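Local coordinates for cyclic GMP-AMP synthase-like receptor (Tribolium castaneum, PDB 7LT2), which senses double-stranded RNA in the cytoplasm and responds by making cyclic GMP-AMP from ATP and GTP, a signal of innate immunity, at residues A[76-81]-A[197-202]; A[221-226]-A[241-246]; A[256-261]-A[295-300]. All blocks are in the same frame, centred on the assembly; numbering follows the deposited sequence.

Contact 1 (A[76-81]-A[197-202]); sequences LLHIPI and CFVFSG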
loop_
_atom_site.group_PDB
_atom_site.type_symbol
_atom_site.label_atom_id
_atom_site.label_comp_id
_atom_site.label_asym_id
_atom_site.label_seq_id
_atom_site.Cartn_x
_atom_site.Cartn_y
_atom_site.Cartn_z
ATOM N N LEU A 76 1.838 5.503 12.318
ATOM C CA LEU A 76 0.606 6.209 12.669
ATOM C C LEU A 76 0.822 7.034 13.938
ATOM O O LEU A 76 1.012 6.482 15.029
ATOM C CB LEU A 76 -0.552 5.228 12.840
ATOM C CG LEU A 76 -0.811 4.284 11.654
ATOM C CD1 LEU A 76 -2.155 3.598 11.807
ATOM C CD2 LEU A 76 -0.744 5.011 10.321
ATOM N N LEU A 77 0.792 8.354 13.783
ATOM C CA LEU A 77 0.891 9.309 14.876
ATOM C C LEU A 77 -0.510 9.788 15.237
ATOM O O LEU A 77 -1.381 9.899 14.374
ATOM C CB LEU A 77 1.767 10.496 14.465
ATOM C CG LEU A 77 3.045 10.123 13.710
ATOM C CD1 LEU A 77 3.684 11.345 13.073
ATOM C CD2 LEU A 77 4.020 9.432 14.654
ATOM N N HIS A 78 -0.734 10.066 16.519
ATOM C CA HIS A 78 -2.062 10.456 16.978
ATOM C C HIS A 78 -1.980 11.772 17.730
ATOM O O HIS A 78 -1.268 11.869 18.736
ATOM C CB HIS A 78 -2.697 9.386 17.869
ATOM C CG HIS A 78 -4.043 9.778 18.390
ATOM N ND1 HIS A 78 -5.142 9.931 17.572
ATOM C CD2 HIS A 78 -4.461 10.081 19.641
ATOM C CE1 HIS A 78 -6.182 10.297 18.300
ATOM N NE2 HIS A 78 -5.795 10.398 19.559
ATOM N N ILE A 79 -2.695 12.770 17.230
ATOM C CA ILE A 79 -2.817 14.060 17.918
ATOM C C ILE A 79 -3.829 13.915 19.045
ATOM O O ILE A 79 -4.968 13.494 18.791
ATOM C CB ILE A 79 -3.248 15.142 16.934
ATOM C CG1 ILE A 79 -2.202 15.311 15.827
ATOM C CG2 ILE A 79 -3.498 16.464 17.672
ATOM C CD1 ILE A 79 -2.661 16.177 14.685
ATOM N N PRO A 80 -3.470 14.246 20.286
ATOM C CA PRO A 80 -4.436 14.168 21.388
ATOM C C PRO A 80 -5.713 14.933 21.064
ATOM O O PRO A 80 -5.674 16.082 20.614
ATOM C CB PRO A 80 -3.674 14.799 22.561
ATOM C CG PRO A 80 -2.236 14.513 22.241
ATOM C CD PRO A 80 -2.131 14.656 20.748
ATOM N N ILE A 81 -6.859 14.278 21.281
ATOM C CA ILE A 81 -8.134 14.877 20.906
ATOM C C ILE A 81 -8.408 16.149 21.694
ATOM O O ILE A 81 -9.199 16.985 21.251
ATOM C CB ILE A 81 -9.292 13.874 21.080
ATOM C CG1 ILE A 81 -9.596 13.652 22.561
ATOM C CG2 ILE A 81 -8.964 12.549 20.404
ATOM C CD1 ILE A 81 -10.780 12.734 22.805
ATOM N N CYS A 197 2.249 9.283 9.084
ATOM C CA CYS A 197 0.810 9.431 8.912
ATOM C C CYS A 197 0.170 9.869 10.225
ATOM O O CYS A 197 0.769 9.765 11.296
ATOM C CB CYS A 197 0.163 8.122 8.460
ATOM S SG CYS A 197 0.928 7.361 6.999
ATOM N N PHE A 198 -1.070 10.349 10.138
ATOM C CA PHE A 198 -1.852 10.704 11.317
ATOM C C PHE A 198 -3.144 9.901 11.333
ATOM O O PHE A 198 -3.869 9.868 10.333
ATOM C CB PHE A 198 -2.139 12.208 11.364
ATOM C CG PHE A 198 -0.955 13.020 11.802
ATOM C CD1 PHE A 198 -0.721 13.256 13.147
ATOM C CD2 PHE A 198 -0.063 13.521 10.874
ATOM C CE1 PHE A 198 0.377 14.000 13.553
ATOM C CE2 PHE A 198 1.034 14.257 11.274
ATOM C CZ PHE A 198 1.255 14.496 12.612
ATOM N N VAL A 199 -3.426 9.258 12.470
ATOM C CA VAL A 199 -4.532 8.311 12.605
ATOM C C VAL A 199 -5.640 8.933 13.448
ATOM O O VAL A 199 -5.374 9.689 14.391
ATOM C CB VAL A 199 -4.055 6.969 13.206
ATOM C CG1 VAL A 199 -3.475 7.154 14.609
ATOM C CG2 VAL A 199 -5.186 5.937 13.197
ATOM N N PHE A 200 -6.885 8.627 13.091
ATOM C CA PHE A 200 -8.055 9.220 13.728
ATOM C C PHE A 200 -9.085 8.148 14.042
ATOM O O PHE A 200 -9.088 7.067 13.448
ATOM C CB PHE A 200 -8.674 10.296 12.837
ATOM C CG PHE A 200 -7.723 11.395 12.498
ATOM C CD1 PHE A 200 -7.558 12.464 13.353
ATOM C CD2 PHE A 200 -6.969 11.342 11.338
ATOM C CE1 PHE A 200 -6.670 13.477 13.051
ATOM C CE2 PHE A 200 -6.081 12.350 11.032
ATOM C CZ PHE A 200 -5.931 13.416 11.888
ATOM N N SER A 201 -9.963 8.463 14.993
ATOM C CA SER A 201 -11.027 7.566 15.416
ATOM C C SER A 201 -12.248 7.722 14.514
ATOM O O SER A 201 -12.339 8.634 13.687
ATOM C CB SER A 201 -11.416 7.826 16.875
ATOM O OG SER A 201 -12.103 9.062 17.003
ATOM N N GLY A 202 -13.208 6.817 14.708
ATOM C CA GLY A 202 -14.346 6.735 13.809
ATOM C C GLY A 202 -15.159 8.010 13.719
ATOM O O GLY A 202 -15.767 8.285 12.682
HETATM O O HOH W 1 -4.179 12.179 14.884
#

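Contact 2 (A[221-226]-A[241-246]); sequences EFFIVP and SLSFQE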
loop_
_atom_site.group_PDB
_atom_site.type_symbol
_atom_site.label_atom_id
_atom_site.label_comp_id
_atom_site.label_asym_id
_atom_site.label_seq_id
_atom_site.Cartn_x
_atom_site.Cartn_y
_atom_site.Cartn_z
ATOM N N GLU A 221 -10.665 2.923 12.913
ATOM C CA GLU A 221 -9.685 3.972 12.672
ATOM C C GLU A 221 -9.295 4.051 11.201
ATOM O O GLU A 221 -9.294 3.054 10.474
ATOM C CB GLU A 221 -8.433 3.756 13.525
ATOM C CG GLU A 221 -8.709 3.829 15.016
ATOM C CD GLU A 221 -7.504 3.494 15.867
ATOM O OE1 GLU A 221 -6.412 3.266 15.309
ATOM O OE2 GLU A 221 -7.653 3.458 17.108
ATOM N N PHE A 222 -8.958 5.260 10.774
ATOM C CA PHE A 222 -8.406 5.505 9.450
ATOM C C PHE A 222 -7.281 6.511 9.619
ATOM O O PHE A 222 -7.115 7.102 10.689
ATOM C CB PHE A 222 -9.470 6.034 8.486
ATOM C CG PHE A 222 -9.962 7.401 8.841
ATOM C CD1 PHE A 222 -10.867 7.578 9.876
ATOM C CD2 PHE A 222 -9.508 8.512 8.153
ATOM C CE1 PHE A 222 -11.312 8.839 10.218
ATOM C CE2 PHE A 222 -9.952 9.783 8.490
ATOM C CZ PHE A 222 -10.856 9.946 9.524
ATOM N N PHE A 223 -6.492 6.721 8.569
ATOM C CA PHE A 223 -5.407 7.678 8.711
ATOM C C PHE A 223 -5.236 8.497 7.442
ATOM O O PHE A 223 -5.772 8.172 6.378
ATOM C CB PHE A 223 -4.079 7.003 9.129
ATOM C CG PHE A 223 -3.628 5.856 8.254
ATOM C CD1 PHE A 223 -4.072 4.564 8.492
ATOM C CD2 PHE A 223 -2.688 6.064 7.255
ATOM C CE1 PHE A 223 -3.624 3.501 7.712
ATOM C CE2 PHE A 223 -2.229 5.014 6.477
ATOM C CZ PHE A 223 -2.702 3.728 6.704
ATOM N N ILE A 224 -4.528 9.612 7.593
ATOM C CA ILE A 224 -4.218 10.497 6.480
ATOM C C ILE A 224 -2.738 10.367 6.162
ATOM O O ILE A 224 -1.904 10.126 7.044
ATOM C CB ILE A 224 -4.602 11.968 6.757
ATOM C CG1 ILE A 224 -3.801 12.546 7.934
ATOM C CG2 ILE A 224 -6.110 12.084 6.964
ATOM C CD1 ILE A 224 -4.100 14.039 8.232
ATOM N N VAL A 225 -2.423 10.519 4.882
ATOM C CA VAL A 225 -1.103 10.230 4.327
ATOM C C VAL A 225 -0.591 11.499 3.654
ATOM O O VAL A 225 -1.361 12.180 2.959
ATOM C CB VAL A 225 -1.175 9.047 3.345
ATOM C CG1 VAL A 225 0.171 8.772 2.708
ATOM C CG2 VAL A 225 -1.674 7.798 4.060
ATOM N N PRO A 226 0.690 11.865 3.832
ATOM C CA PRO A 226 1.177 13.156 3.316
ATOM C C PRO A 226 1.512 13.144 1.835
ATOM O O PRO A 226 2.547 13.680 1.425
ATOM C CB PRO A 226 2.430 13.410 4.161
ATOM C CG PRO A 226 2.944 12.035 4.460
ATOM C CD PRO A 226 1.726 11.148 4.596
ATOM N N SER A 241 -3.849 12.983 1.747
ATOM C CA SER A 241 -4.600 11.859 1.207
ATOM C C SER A 241 -5.189 11.033 2.343
ATOM O O SER A 241 -4.637 10.979 3.441
ATOM C CB SER A 241 -3.712 10.957 0.347
ATOM O OG SER A 241 -3.178 11.650 -0.763
ATOM N N LEU A 242 -6.307 10.372 2.063
ATOM C CA LEU A 242 -6.916 9.443 3.002
ATOM C C LEU A 242 -6.455 8.029 2.697
ATOM O O LEU A 242 -6.332 7.642 1.530
ATOM C CB LEU A 242 -8.440 9.511 2.935
ATOM C CG LEU A 242 -9.066 10.771 3.522
ATOM C CD1 LEU A 242 -10.441 10.972 2.946
ATOM C CD2 LEU A 242 -9.135 10.680 5.041
ATOM N N SER A 243 -6.190 7.262 3.745
ATOM C CA SER A 243 -5.910 5.841 3.609
ATOM C C SER A 243 -7.009 5.057 4.312
ATOM O O SER A 243 -7.156 5.131 5.539
ATOM C CB SER A 243 -4.542 5.473 4.168
ATOM O OG SER A 243 -4.359 4.067 4.082
ATOM N N PHE A 244 -7.786 4.321 3.523
ATOM C CA PHE A 244 -8.737 3.343 4.024
ATOM C C PHE A 244 -8.241 1.925 3.750
ATOM O O PHE A 244 -9.037 0.994 3.593
ATOM C CB PHE A 244 -10.113 3.589 3.407
ATOM C CG PHE A 244 -10.652 4.977 3.668
ATOM C CD1 PHE A 244 -10.982 5.371 4.954
ATOM C CD2 PHE A 244 -10.818 5.884 2.633
ATOM C CE1 PHE A 244 -11.473 6.647 5.208
ATOM C CE2 PHE A 244 -11.311 7.159 2.873
ATOM C CZ PHE A 244 -11.639 7.541 4.167
ATOM N N GLN A 245 -6.913 1.764 3.698
ATOM C CA GLN A 245 -6.314 0.476 3.355
ATOM C C GLN A 245 -6.612 -0.597 4.392
ATOM O O GLN A 245 -6.644 -1.785 4.055
ATOM C CB GLN A 245 -4.800 0.612 3.207
ATOM C CG GLN A 245 -4.332 1.517 2.090
ATOM C CD GLN A 245 -2.834 1.733 2.151
ATOM O OE1 GLN A 245 -2.063 0.970 1.566
ATOM N NE2 GLN A 245 -2.410 2.766 2.881
ATOM N N GLU A 246 -6.792 -0.217 5.659
ATOM C CA GLU A 246 -7.123 -1.230 6.653
ATOM C C GLU A 246 -8.498 -1.825 6.380
ATOM O O GLU A 246 -8.689 -3.042 6.496
ATOM C CB GLU A 246 -7.050 -0.641 8.064
ATOM C CG GLU A 246 -6.952 -1.716 9.148
ATOM C CD GLU A 246 -6.069 -1.300 10.311
ATOM O OE1 GLU A 246 -5.889 -0.084 10.519
ATOM O OE2 GLU A 246 -5.552 -2.194 11.014
HETATM O O HOH W 2 -8.722 0.397 11.791
HETATM O O HOH W 3 -6.427 2.263 9.788
#

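Contact 3 (A[256-261]-A[295-300]); sequences NRLKPA and SFWNKS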
loop_
_atom_site.group_PDB
_atom_site.type_symbol
_atom_site.label_atom_id
_atom_site.label_comp_id
_atom_site.label_asym_id
_atom_site.label_seq_id
_atom_site.Cartn_x
_atom_site.Cartn_y
_atom_site.Cartn_z
ATOM N N ASN A 256 -11.743 -16.422 -1.223
ATOM C CA ASN A 256 -11.433 -17.610 -2.016
ATOM C C ASN A 256 -10.754 -17.286 -3.341
ATOM O O ASN A 256 -9.536 -17.093 -3.383
ATOM C CB ASN A 256 -12.714 -18.417 -2.248
ATOM C CG ASN A 256 -12.433 -19.845 -2.658
ATOM O OD1 ASN A 256 -11.280 -20.234 -2.850
ATOM N ND2 ASN A 256 -13.488 -20.641 -2.783
ATOM N N ARG A 257 -11.528 -17.221 -4.425
ATOM C CA ARG A 257 -10.951 -17.005 -5.748
ATOM C C ARG A 257 -10.505 -15.566 -6.000
ATOM O O ARG A 257 -9.854 -15.313 -7.022
ATOM C CB ARG A 257 -11.952 -17.417 -6.838
ATOM C CG ARG A 257 -11.904 -18.899 -7.228
ATOM C CD ARG A 257 -12.410 -19.783 -6.104
ATOM N NE ARG A 257 -12.785 -21.114 -6.578
ATOM C CZ ARG A 257 -12.061 -22.209 -6.398
ATOM N NH1 ARG A 257 -10.895 -22.175 -5.772
ATOM N NH2 ARG A 257 -12.524 -23.372 -6.845
ATOM N N LEU A 258 -10.808 -14.625 -5.101
ATOM C CA LEU A 258 -10.637 -13.208 -5.425
ATOM C C LEU A 258 -9.172 -12.842 -5.656
ATOM O O LEU A 258 -8.836 -12.221 -6.670
ATOM C CB LEU A 258 -11.234 -12.330 -4.321
ATOM C CG LEU A 258 -11.169 -10.815 -4.584
ATOM C CD1 LEU A 258 -12.399 -10.126 -4.018
ATOM C CD2 LEU A 258 -9.901 -10.175 -4.007
ATOM N N LYS A 259 -8.288 -13.170 -4.708
ATOM C CA LYS A 259 -6.913 -12.685 -4.827
ATOM C C LYS A 259 -6.170 -13.342 -5.991
ATOM O O LYS A 259 -5.437 -12.641 -6.700
ATOM C CB LYS A 259 -6.156 -12.860 -3.502
ATOM C CG LYS A 259 -6.688 -11.939 -2.408
ATOM C CD LYS A 259 -5.826 -11.966 -1.159
ATOM C CE LYS A 259 -6.407 -11.034 -0.101
ATOM N NZ LYS A 259 -5.568 -11.004 1.130
ATOM N N PRO A 260 -6.321 -14.651 -6.247
ATOM C CA PRO A 260 -5.768 -15.182 -7.509
ATOM C C PRO A 260 -6.291 -14.458 -8.738
ATOM O O PRO A 260 -5.511 -14.151 -9.647
ATOM C CB PRO A 260 -6.188 -16.661 -7.479
ATOM C CG PRO A 260 -6.242 -16.982 -6.022
ATOM C CD PRO A 260 -6.787 -15.739 -5.365
ATOM N N ALA A 261 -7.589 -14.146 -8.779
ATOM C CA ALA A 261 -8.145 -13.454 -9.939
ATOM C C ALA A 261 -7.539 -12.066 -10.105
ATOM O O ALA A 261 -7.246 -11.637 -11.229
ATOM C CB ALA A 261 -9.668 -13.366 -9.816
ATOM N N SER A 295 -21.523 -15.250 -2.807
ATOM C CA SER A 295 -21.303 -16.565 -3.397
ATOM C C SER A 295 -20.495 -16.505 -4.687
ATOM O O SER A 295 -19.953 -17.530 -5.110
ATOM C CB SER A 295 -22.646 -17.246 -3.656
ATOM O OG SER A 295 -23.471 -16.425 -4.463
ATOM N N PHE A 296 -20.393 -15.329 -5.312
ATOM C CA PHE A 296 -19.652 -15.212 -6.565
ATOM C C PHE A 296 -18.214 -15.687 -6.411
ATOM O O PHE A 296 -17.664 -16.338 -7.308
ATOM C CB PHE A 296 -19.690 -13.761 -7.045
ATOM C CG PHE A 296 -18.822 -13.487 -8.237
ATOM C CD1 PHE A 296 -19.198 -13.914 -9.500
ATOM C CD2 PHE A 296 -17.639 -12.772 -8.096
ATOM C CE1 PHE A 296 -18.402 -13.650 -10.602
ATOM C CE2 PHE A 296 -16.838 -12.501 -9.192
ATOM C CZ PHE A 296 -17.219 -12.942 -10.450
ATOM N N TRP A 297 -17.597 -15.395 -5.269
ATOM C CA TRP A 297 -16.188 -15.695 -5.058
ATOM C C TRP A 297 -15.918 -17.173 -4.809
ATOM O O TRP A 297 -14.748 -17.566 -4.724
ATOM C CB TRP A 297 -15.672 -14.835 -3.903
ATOM C CG TRP A 297 -15.979 -13.380 -4.143
ATOM C CD1 TRP A 297 -16.886 -12.610 -3.472
ATOM C CD2 TRP A 297 -15.411 -12.538 -5.157
ATOM N NE1 TRP A 297 -16.904 -11.340 -3.993
ATOM C CE2 TRP A 297 -16.012 -11.269 -5.030
ATOM C CE3 TRP A 297 -14.454 -12.736 -6.159
ATOM C CZ2 TRP A 297 -15.684 -10.196 -5.864
ATOM C CZ3 TRP A 297 -14.124 -11.666 -6.988
ATOM C CH2 TRP A 297 -14.741 -10.412 -6.833
ATOM N N ASN A 298 -16.955 -18.000 -4.711
ATOM C CA ASN A 298 -16.787 -19.439 -4.565
ATOM C C ASN A 298 -16.963 -20.185 -5.878
ATOM O O ASN A 298 -16.894 -21.419 -5.892
ATOM C CB ASN A 298 -17.762 -19.978 -3.513
ATOM C CG ASN A 298 -17.434 -19.470 -2.124
ATOM O OD1 ASN A 298 -16.263 -19.303 -1.784
ATOM N ND2 ASN A 298 -18.463 -19.202 -1.323
ATOM N N LYS A 299 -17.172 -19.470 -6.979
ATOM C CA LYS A 299 -17.223 -20.106 -8.284
ATOM C C LYS A 299 -15.820 -20.558 -8.688
ATOM O O LYS A 299 -14.836 -20.323 -7.984
ATOM C CB LYS A 299 -17.842 -19.153 -9.302
ATOM C CG LYS A 299 -19.296 -18.859 -8.981
ATOM C CD LYS A 299 -19.954 -17.958 -9.990
ATOM C CE LYS A 299 -21.461 -17.935 -9.765
ATOM N NZ LYS A 299 -22.205 -17.383 -10.930
ATOM N N SER A 300 -15.732 -21.244 -9.824
ATOM C CA SER A 300 -14.436 -21.715 -10.289
ATOM C C SER A 300 -13.509 -20.529 -10.524
ATOM O O SER A 300 -13.954 -19.407 -10.788
ATOM C CB SER A 300 -14.583 -22.535 -11.572
ATOM O OG SER A 300 -14.859 -21.711 -12.695
HETATM O O HOH W 4 -15.143 -23.005 -3.725
HETATM O O HOH W 5 -15.483 -23.584 -7.231
#

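Contact 1 (A[76-81]-A[197-202])
L77 is held through both its backbone polar atoms: L77 N donates to C197 O at 2.9 Å, and L77 O accepts from V199 N, also at 2.9 Å. The two bonds of one residue reach both neighbours of its partner F198, evidence for parallel pairing. Around this pair packing is tight on both sheet faces. On one, L76 CD2 meets C197 CB at 3.7 Å, and the L76 side chain crosses that of V199 at about a right angle. On the other, L77 CD1 sits 4.0 Å above the F198 ring plane, displaced toward the rim; from the loop beyond the strand, I79 CG1 comes obliquely to F198 CE1 at 3.7 Å.

Beyond L77 contacts are looser. Chi1 178° sets CG of the partly exposed H78 anti to the backbone N, and the ring rotation (chi2 67°) then brings ND1 to V199 O at 3.2 Å, the acceptor lying in the ring plane. A water donates to the same V199 O at 2.8 Å and accepts from I79 N. Parallel strands 70-77 and 188-200 belong to the nucleotidyltransferase core and carry E70, D72 and D193, which, by similarity, bind the catalytic magnesium.

Contact 2 (A[221-226]-A[241-246])
F223 and S243 form a hydrogen-bonded antiparallel pair of unequal bonds: S243 N donates to F223 O at 2.8 Å, whereas the return bond from F223 N to S243 O is weak at 3.5 Å. The pairing is firmer two residues along, at the next hydrogen-bonded pair, V225 with S241, which exchange two backbone bonds.

The F223 side chain lies on the same face as S243. From CB, which passes close to F198 on the adjoining strand, the ring reaches back over S243: F223 CD2 is 3.6 Å from S243 CB, and F223 CE2 closes on that carbon to 3.3 Å. S243 CB thus lies over one ring face, offset toward the rim, in a CH-pi contact. At the tip, F223 CZ comes 3.1 Å from S243 OG, which stands anti to its own backbone N (chi1 176°). The hydroxyl is fixed in turn by Q245 NE2, which donates to S243 OG at 2.6 Å with the oxygen in its amide plane. D74 and L76 on strand 70-77 also touch the F223 side chain.

The opposite face is apolar: F222 CE2 meets L242 CD2 at 3.7 Å, and F222 CB meets F244 CE1 at 3.9 Å, the two phenylalanines side by side and pointing the same way. F244 is the N-cap residue of helix 245-251. The second strand of an antiparallel pair thus passes through F244 directly into a helix, and this strand-to-helix junction, by similarity, forms part of the GTP-binding pocket, with Q245 and E246 also binding ATP.

Contact 3 (A[256-261]-A[295-300])
L258 and W297 make the apolar part of the contact, which joins the N-terminal end of helix 258-272 to the loop between helices 278-291 and 301-318 in the HhH/H2TH-like domain. L258 CD1 lies 3.6 Å from the centroid of the six-membered ring of W297, only 8° off the ring normal, a CH-pi contact over the face. F296 CD2 lies over the opposite face of the indole, 3.5 Å above its centre. Both L258 and W297 pack on I289, a ligand of the bound manganese ion, which lies about 7 Å from the W297 side chain.

The direct hydrogen bonds run along the more exposed side. R257 N donates to W297 O at 3.3 Å. The R257 chain bends at chi2 (69°), and farther out R257 NE reaches K299 O at 2.6 Å, with the oxygen near the guanidinium plane. N256 ND2 donates to N298 OD1 at 3.2 Å, the two amide planes being 55° apart.

Water supplies the third kind of link: one molecule accepts from R257 NH2 at 3.0 Å and donates to N298 O.

Backbone carbonyls at the end of the 3-10 segment 295-298 and just past it are therefore met by an arginine, directly or through water. Its positive charge would probably offset their partial negative charge, while the buried indole is held by apolar contacts on both faces.

From the N terminus, contact 1 comes first, closing a loop of 115 intervening residues rich in strand when 197-202 returns beside 76-81. Contact 2 then closes a much shorter excursion of 14 residues, and contact 3 one of 33, mostly helical. The three follow in series; none nests in or crosses another. Contacts 1 and 2 share one sheet: strands 188-200 and 222-225 are antiparallel neighbours, with F198 O 2.8 Å from I224 N, so the two contacts join four strands side by side. Contact 3 ties helical elements of the HhH/H2TH-like domain, its nearest atoms about 10 Å from contact 2; helix 245-251 leads from contact 2 toward helix 258-272.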